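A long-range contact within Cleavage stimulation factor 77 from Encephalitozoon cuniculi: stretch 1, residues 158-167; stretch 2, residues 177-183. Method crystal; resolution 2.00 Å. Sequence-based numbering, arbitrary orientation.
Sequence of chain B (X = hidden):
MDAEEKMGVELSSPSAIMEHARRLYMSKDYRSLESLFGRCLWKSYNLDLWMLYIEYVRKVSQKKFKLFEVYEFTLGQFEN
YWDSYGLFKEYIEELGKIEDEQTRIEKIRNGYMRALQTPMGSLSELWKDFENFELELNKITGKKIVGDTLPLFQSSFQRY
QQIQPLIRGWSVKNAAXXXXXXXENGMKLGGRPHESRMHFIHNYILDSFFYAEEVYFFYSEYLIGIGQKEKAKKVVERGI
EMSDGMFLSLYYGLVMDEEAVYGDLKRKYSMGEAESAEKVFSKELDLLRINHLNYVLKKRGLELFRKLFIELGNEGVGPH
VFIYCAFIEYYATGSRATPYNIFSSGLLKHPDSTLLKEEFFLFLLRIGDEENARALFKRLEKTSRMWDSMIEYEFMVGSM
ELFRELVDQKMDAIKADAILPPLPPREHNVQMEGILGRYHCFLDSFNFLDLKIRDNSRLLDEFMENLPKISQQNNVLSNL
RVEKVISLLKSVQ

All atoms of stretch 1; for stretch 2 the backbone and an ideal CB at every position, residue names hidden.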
ATOM      1  N   GLN B 158     -42.347 -20.881  -2.143  1.00 45.31           N
ATOM      2  CA  GLN B 158     -41.035 -20.692  -2.769  1.00 46.16           C
ATOM      3  C   GLN B 158     -40.412 -19.390  -2.273  1.00 45.79           C
ATOM      4  O   GLN B 158     -39.222 -19.322  -1.993  1.00 46.18           O
ATOM      5  CB  GLN B 158     -41.138 -20.600  -4.289  1.00 45.85           C
ATOM      6  CG  GLN B 158     -41.756 -21.784  -4.996  1.00 47.48           C
ATOM      7  CD  GLN B 158     -41.493 -21.787  -6.503  1.00 47.99           C
ATOM      8  OE1 GLN B 158     -41.704 -20.773  -7.186  1.00 49.96           O
ATOM      9  NE2 GLN B 158     -41.022 -22.930  -7.028  1.00 48.28           N
ATOM     10  N   ARG B 159     -41.230 -18.349  -2.158  1.00 45.94           N
ATOM     11  CA  ARG B 159     -40.712 -17.039  -1.776  1.00 45.00           C
ATOM     12  C   ARG B 159     -40.182 -17.020  -0.339  1.00 44.36           C
ATOM     13  O   ARG B 159     -39.028 -16.620  -0.106  1.00 44.30           O
ATOM     14  CB  ARG B 159     -41.751 -15.950  -2.061  1.00 45.15           C
ATOM     15  CG  ARG B 159     -41.746 -15.462  -3.518  1.00 45.88           C
ATOM     16  CD  ARG B 159     -42.917 -14.499  -3.822  1.00 45.93           C
ATOM     17  NE  ARG B 159     -42.869 -13.235  -3.059  1.00 48.12           N
ATOM     18  CZ  ARG B 159     -43.930 -12.469  -2.764  1.00 47.48           C
ATOM     19  NH1 ARG B 159     -45.154 -12.816  -3.143  1.00 47.15           N
ATOM     20  NH2 ARG B 159     -43.766 -11.356  -2.063  1.00 46.50           N
ATOM     21  N   TYR B 160     -40.999 -17.505   0.603  1.00 43.45           N
ATOM     22  CA  TYR B 160     -40.625 -17.604   2.015  1.00 42.63           C
ATOM     23  C   TYR B 160     -39.320 -18.388   2.263  1.00 43.83           C
ATOM     24  O   TYR B 160     -38.687 -18.241   3.322  1.00 42.83           O
ATOM     25  CB  TYR B 160     -41.760 -18.189   2.860  1.00 40.62           C
ATOM     26  CG  TYR B 160     -41.426 -18.193   4.326  1.00 39.40           C
ATOM     27  CD1 TYR B 160     -41.189 -16.986   5.013  1.00 38.31           C
ATOM     28  CD2 TYR B 160     -41.307 -19.389   5.040  1.00 38.75           C
ATOM     29  CE1 TYR B 160     -40.852 -16.962   6.366  1.00 34.96           C
ATOM     30  CE2 TYR B 160     -40.963 -19.369   6.404  1.00 37.15           C
ATOM     31  CZ  TYR B 160     -40.746 -18.144   7.045  1.00 36.38           C
ATOM     32  OH  TYR B 160     -40.434 -18.103   8.371  1.00 35.66           O
ATOM     33  N   GLN B 161     -38.928 -19.212   1.289  1.00 45.02           N
ATOM     34  CA  GLN B 161     -37.639 -19.909   1.348  1.00 46.20           C
ATOM     35  C   GLN B 161     -36.491 -18.920   1.273  1.00 46.20           C
ATOM     36  O   GLN B 161     -35.573 -18.981   2.095  1.00 46.69           O
ATOM     37  CB  GLN B 161     -37.490 -20.926   0.213  1.00 46.95           C
ATOM     38  CG  GLN B 161     -38.464 -22.099   0.228  1.00 50.27           C
ATOM     39  CD  GLN B 161     -38.565 -22.762  -1.142  1.00 55.76           C
ATOM     40  OE1 GLN B 161     -37.936 -22.316  -2.120  1.00 58.98           O
ATOM     41  NE2 GLN B 161     -39.362 -23.821  -1.227  1.00 57.38           N
ATOM     42  N   GLN B 162     -36.538 -18.027   0.280  1.00 46.17           N
ATOM     43  CA  GLN B 162     -35.521 -16.967   0.095  1.00 46.50           C
ATOM     44  C   GLN B 162     -35.484 -15.954   1.247  1.00 45.61           C
ATOM     45  O   GLN B 162     -34.428 -15.360   1.508  1.00 45.41           O
ATOM     46  CB  GLN B 162     -35.697 -16.237  -1.242  1.00 46.07           C
ATOM     47  CG  GLN B 162     -35.729 -17.157  -2.488  1.00 49.13           C
ATOM     48  CD  GLN B 162     -35.345 -16.438  -3.804  1.00 50.13           C
ATOM     49  OE1 GLN B 162     -35.884 -15.366  -4.143  1.00 56.36           O
ATOM     50  NE2 GLN B 162     -34.416 -17.043  -4.557  1.00 54.64           N
ATOM     51  N   ILE B 163     -36.633 -15.779   1.921  1.00 44.33           N
ATOM     52  CA  ILE B 163     -36.843 -14.788   2.991  1.00 42.97           C
ATOM     53  C   ILE B 163     -36.440 -15.358   4.359  1.00 43.07           C
ATOM     54  O   ILE B 163     -35.816 -14.673   5.181  1.00 42.56           O
ATOM     55  CB  ILE B 163     -38.350 -14.297   2.995  1.00 42.91           C
ATOM     56  CG1 ILE B 163     -38.658 -13.453   1.761  1.00 41.18           C
ATOM     57  CG2 ILE B 163     -38.699 -13.461   4.242  1.00 43.16           C
ATOM     58  CD1 ILE B 163     -40.149 -13.200   1.554  1.00 42.39           C
ATOM     59  N   GLN B 164     -36.785 -16.628   4.589  1.00 43.50           N
ATOM     60  CA  GLN B 164     -36.570 -17.314   5.875  1.00 43.87           C
ATOM     61  C   GLN B 164     -35.180 -17.123   6.444  1.00 43.54           C
ATOM     62  O   GLN B 164     -35.064 -16.858   7.649  1.00 44.16           O
ATOM     63  CB  GLN B 164     -36.860 -18.817   5.768  1.00 43.67           C
ATOM     64  CG  GLN B 164     -37.134 -19.492   7.100  1.00 44.06           C
ATOM     65  CD  GLN B 164     -37.648 -20.928   6.938  1.00 45.54           C
ATOM     66  OE1 GLN B 164     -37.938 -21.388   5.818  1.00 47.17           O
ATOM     67  NE2 GLN B 164     -37.764 -21.643   8.066  1.00 46.91           N
ATOM     68  N   PRO B 165     -34.120 -17.271   5.603  1.00 43.04           N
ATOM     69  CA  PRO B 165     -32.816 -17.165   6.230  1.00 42.96           C
ATOM     70  C   PRO B 165     -32.445 -15.714   6.583  1.00 42.30           C
ATOM     71  O   PRO B 165     -31.645 -15.503   7.480  1.00 43.13           O
ATOM     72  CB  PRO B 165     -31.862 -17.759   5.171  1.00 42.62           C
ATOM     73  CG  PRO B 165     -32.530 -17.494   3.872  1.00 42.28           C
ATOM     74  CD  PRO B 165     -34.010 -17.517   4.146  1.00 42.91           C
ATOM     75  N   LEU B 166     -33.035 -14.737   5.904  1.00 41.81           N
ATOM     76  CA  LEU B 166     -32.813 -13.327   6.211  1.00 41.34           C
ATOM     77  C   LEU B 166     -33.505 -12.928   7.536  1.00 41.32           C
ATOM     78  O   LEU B 166     -32.984 -12.126   8.312  1.00 40.17           O
ATOM     79  CB  LEU B 166     -33.274 -12.440   5.033  1.00 40.79           C
ATOM     80  CG  LEU B 166     -32.930 -12.754   3.566  1.00 40.86           C
ATOM     81  CD1 LEU B 166     -33.727 -11.875   2.655  1.00 41.99           C
ATOM     82  CD2 LEU B 166     -31.438 -12.670   3.187  1.00 41.60           C
ATOM     83  N   ILE B 167     -34.673 -13.505   7.798  1.00 42.21           N
ATOM     84  CA  ILE B 167     -35.384 -13.299   9.083  1.00 42.97           C
ATOM     85  C   ILE B 167     -34.626 -14.050  10.172  1.00 43.93           C
ATOM     86  O   ILE B 167     -34.525 -13.602  11.321  1.00 44.17           O
ATOM     87  CB  ILE B 167     -36.866 -13.791   9.024  1.00 42.51           C
ATOM     88  CG1 ILE B 167     -37.598 -13.305   7.752  1.00 43.23           C
ATOM     89  CG2 ILE B 167     -37.638 -13.418  10.291  1.00 43.58           C
ATOM     90  CD1 ILE B 167     -37.546 -11.776   7.444  1.00 41.41           C
ATOM     91  N   UNK B 177     -30.812  -6.820   2.330  1.00 30.60           N
ATOM     92  CA  UNK B 177     -31.028  -7.981   1.462  1.00 30.55           C
ATOM     93  C   UNK B 177     -32.505  -8.264   1.151  1.00 28.96           C
ATOM     94  O   UNK B 177     -32.868  -8.498  -0.008  1.00 27.96           O
ATOM     95  CB  UNK B 177     -30.408  -9.219   2.113  1.00 30.55           C
ATOM     96  N   UNK B 178     -33.349  -8.211   2.182  1.00 28.36           N
ATOM     97  CA  UNK B 178     -34.797  -8.380   2.022  1.00 28.26           C
ATOM     98  C   UNK B 178     -35.406  -7.339   1.086  1.00 28.42           C
ATOM     99  O   UNK B 178     -36.143  -7.688   0.144  1.00 29.50           O
ATOM    100  CB  UNK B 178     -35.485  -8.305   3.387  1.00 28.26           C
ATOM    101  N   UNK B 179     -35.109  -6.067   1.353  1.00 27.13           N
ATOM    102  CA  UNK B 179     -35.524  -4.963   0.507  1.00 26.36           C
ATOM    103  C   UNK B 179     -35.207  -5.210  -0.967  1.00 27.39           C
ATOM    104  O   UNK B 179     -36.119  -5.127  -1.817  1.00 28.30           O
ATOM    105  CB  UNK B 179     -34.851  -3.671   0.974  1.00 26.36           C
ATOM    106  N   UNK B 180     -33.934  -5.496  -1.250  1.00 27.67           N
ATOM    107  CA  UNK B 180     -33.465  -5.768  -2.630  1.00 29.28           C
ATOM    108  C   UNK B 180     -34.201  -6.931  -3.325  1.00 29.69           C
ATOM    109  O   UNK B 180     -34.580  -6.815  -4.479  1.00 30.41           O
ATOM    110  CB  UNK B 180     -31.967  -6.077  -2.603  1.00 29.28           C
ATOM    111  N   UNK B 181     -34.362  -8.047  -2.617  1.00 31.26           N
ATOM    112  CA  UNK B 181     -35.115  -9.217  -3.099  1.00 32.43           C
ATOM    113  C   UNK B 181     -36.561  -8.862  -3.490  1.00 32.83           C
ATOM    114  O   UNK B 181     -37.023  -9.284  -4.556  1.00 33.54           O
ATOM    115  CB  UNK B 181     -35.127 -10.305  -2.023  1.00 32.43           C
ATOM    116  N   UNK B 182     -37.262  -8.113  -2.622  1.00 33.20           N
ATOM    117  CA  UNK B 182     -38.643  -7.647  -2.873  1.00 32.82           C
ATOM    118  C   UNK B 182     -38.770  -6.578  -3.945  1.00 33.06           C
ATOM    119  O   UNK B 182     -39.794  -6.505  -4.651  1.00 32.22           O
ATOM    120  CB  UNK B 182     -39.240  -7.101  -1.575  1.00 32.82           C
ATOM    121  N   UNK B 183     -37.773  -5.713  -4.038  1.00 33.30           N
ATOM    122  CA  UNK B 183     -37.751  -4.719  -5.127  1.00 35.30           C
ATOM    123  C   UNK B 183     -37.768  -5.333  -6.516  1.00 37.15           C
ATOM    124  O   UNK B 183     -38.359  -4.751  -7.426  1.00 36.81           O
ATOM    125  CB  UNK B 183     -36.510  -3.833  -4.994  1.00 35.30           C
TER

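The two helices run nearly antiparallel, at 164° with axes 10.4 Å apart at closest approach. Stretch 1 offers Leu166, Ile163 and the end of Ile167 as an apolar surface, with Gln162 beside it and the guanidinium of Arg159 farther along. All seven positions have helical backbone angles, and none needs glycine. The backbone N atoms of 181, 182 and 183 donate helical hydrogen bonds, which proline could not make.

Position 177 points its CB toward stretch 1. The ideal CB lies 3.8 Å from CD2 of Leu166. The first carbons of a side chain can pack there, and many residues would suit, apolar or long and polar. The residue is Arg177. CB and CD of Arg177 both lie 3.8 Å from CD2 of Leu166; the guanidinium end then leads away from stretch 1.

At 178 the CB points sideways, 4.0 Å from CD1 of Leu166. Ile163 and Ile167 lie farther off on the same side. A medium-sized apolar chain that bends back would suit: leucine, isoleucine or methionine. The residue is Leu178, with chi1 t and chi2 p. Its CD1 comes within 4.0 Å of Ile163 CG1, and its CD2 within 4.5 Å of Ile167 CD1. Leu166 CD1 comes closer still to the backbone, 3.7 Å from Leu178 CA.

Position 179 points away, and stretch 1 sets no preference. It is Ile179.

Position 180 is out of reach of stretch 1, which again does not choose. It is Asp180, with its carboxylate engaged elsewhere in the structure.

Position 181 points toward stretch 1, but its ideal CB is still 5.1 Å from Leu166 CD1. That leaves room for a side chain between Gln162, Ile163 and Leu166. Leucine or methionine could fill it. The residue is Leu181. Its CD2 packs 3.6 Å from Ile163 CG1 and 4.5 Å from Leu166 CD1. Its CD1 sits only 3.0 Å from Gln162 OE1, a tight contact of carbon with oxygen and not a hydrogen bond. Chi2, at 94°, lies between wells.

At 182 the CB points sideways, with nothing of stretch 1 within 5.5 Å. Farther out lies the positive end of Arg159. A long acidic chain would suit best, and glutamine could also reach. The residue is Glu182. Its chain bends back through chi1 and chi2, both m, to form a salt bridge with Arg159. NH2 of Arg159 is 3.4 Å from both OE1 and OE2 of Glu182, and both hydrogen bonds are weak. Glu182 OE2 also touches Ile163 CD1, at 3.7 Å.

Position 183 is out of reach, so many residues would do. It is Met183.

Stretch 2 (177-183) RLIDLEM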
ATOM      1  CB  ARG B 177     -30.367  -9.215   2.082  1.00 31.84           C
ATOM      2  CG  ARG B 177     -28.875  -9.369   1.750  1.00 34.32           C
ATOM      3  CD  ARG B 177     -28.305 -10.617   2.381  1.00 35.28           C
ATOM      4  NE  ARG B 177     -26.840 -10.625   2.354  1.00 42.27           N
ATOM      5  CZ  ARG B 177     -26.054 -10.590   3.432  1.00 46.11           C
ATOM      6  NH1 ARG B 177     -26.570 -10.561   4.661  1.00 48.26           N
ATOM      7  NH2 ARG B 177     -24.732 -10.605   3.288  1.00 47.75           N
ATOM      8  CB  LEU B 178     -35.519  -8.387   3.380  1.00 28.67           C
ATOM      9  CG  LEU B 178     -37.075  -8.453   3.436  1.00 29.07           C
ATOM     10  CD1 LEU B 178     -37.595  -9.838   2.980  1.00 28.98           C
ATOM     11  CD2 LEU B 178     -37.612  -8.145   4.827  1.00 28.01           C
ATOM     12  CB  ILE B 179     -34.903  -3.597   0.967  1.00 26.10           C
ATOM     13  CG1 ILE B 179     -35.651  -3.058   2.189  1.00 25.56           C
ATOM     14  CG2 ILE B 179     -34.930  -2.528  -0.187  1.00 24.36           C
ATOM     15  CD1 ILE B 179     -34.908  -1.964   2.956  1.00 24.87           C
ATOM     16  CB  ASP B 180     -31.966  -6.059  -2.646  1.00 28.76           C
ATOM     17  CG  ASP B 180     -31.117  -4.903  -2.152  1.00 30.86           C
ATOM     18  OD1 ASP B 180     -31.403  -3.717  -2.476  1.00 32.52           O
ATOM     19  OD2 ASP B 180     -30.138  -5.204  -1.426  1.00 30.85           O
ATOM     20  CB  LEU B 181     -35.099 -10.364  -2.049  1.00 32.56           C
ATOM     21  CG  LEU B 181     -36.127 -11.526  -2.155  1.00 32.84           C
ATOM     22  CD1 LEU B 181     -35.551 -12.661  -2.907  1.00 37.13           C
ATOM     23  CD2 LEU B 181     -36.610 -12.010  -0.795  1.00 32.73           C
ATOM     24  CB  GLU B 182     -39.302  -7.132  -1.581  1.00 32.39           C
ATOM     25  CG  GLU B 182     -39.736  -8.216  -0.582  1.00 34.92           C
ATOM     26  CD  GLU B 182     -40.815  -9.175  -1.117  1.00 38.57           C
ATOM     27  OE1 GLU B 182     -41.634  -8.773  -1.988  1.00 40.81           O
ATOM     28  OE2 GLU B 182     -40.861 -10.327  -0.639  1.00 37.01           O
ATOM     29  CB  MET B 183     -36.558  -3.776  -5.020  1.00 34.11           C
ATOM     30  CG  MET B 183     -36.673  -2.764  -3.922  1.00 33.21           C
ATOM     31  SD  MET B 183     -38.140  -1.710  -4.096  1.00 34.78           S
ATOM     32  CE  MET B 183     -37.698  -0.680  -5.483  1.00 27.81           C
TER
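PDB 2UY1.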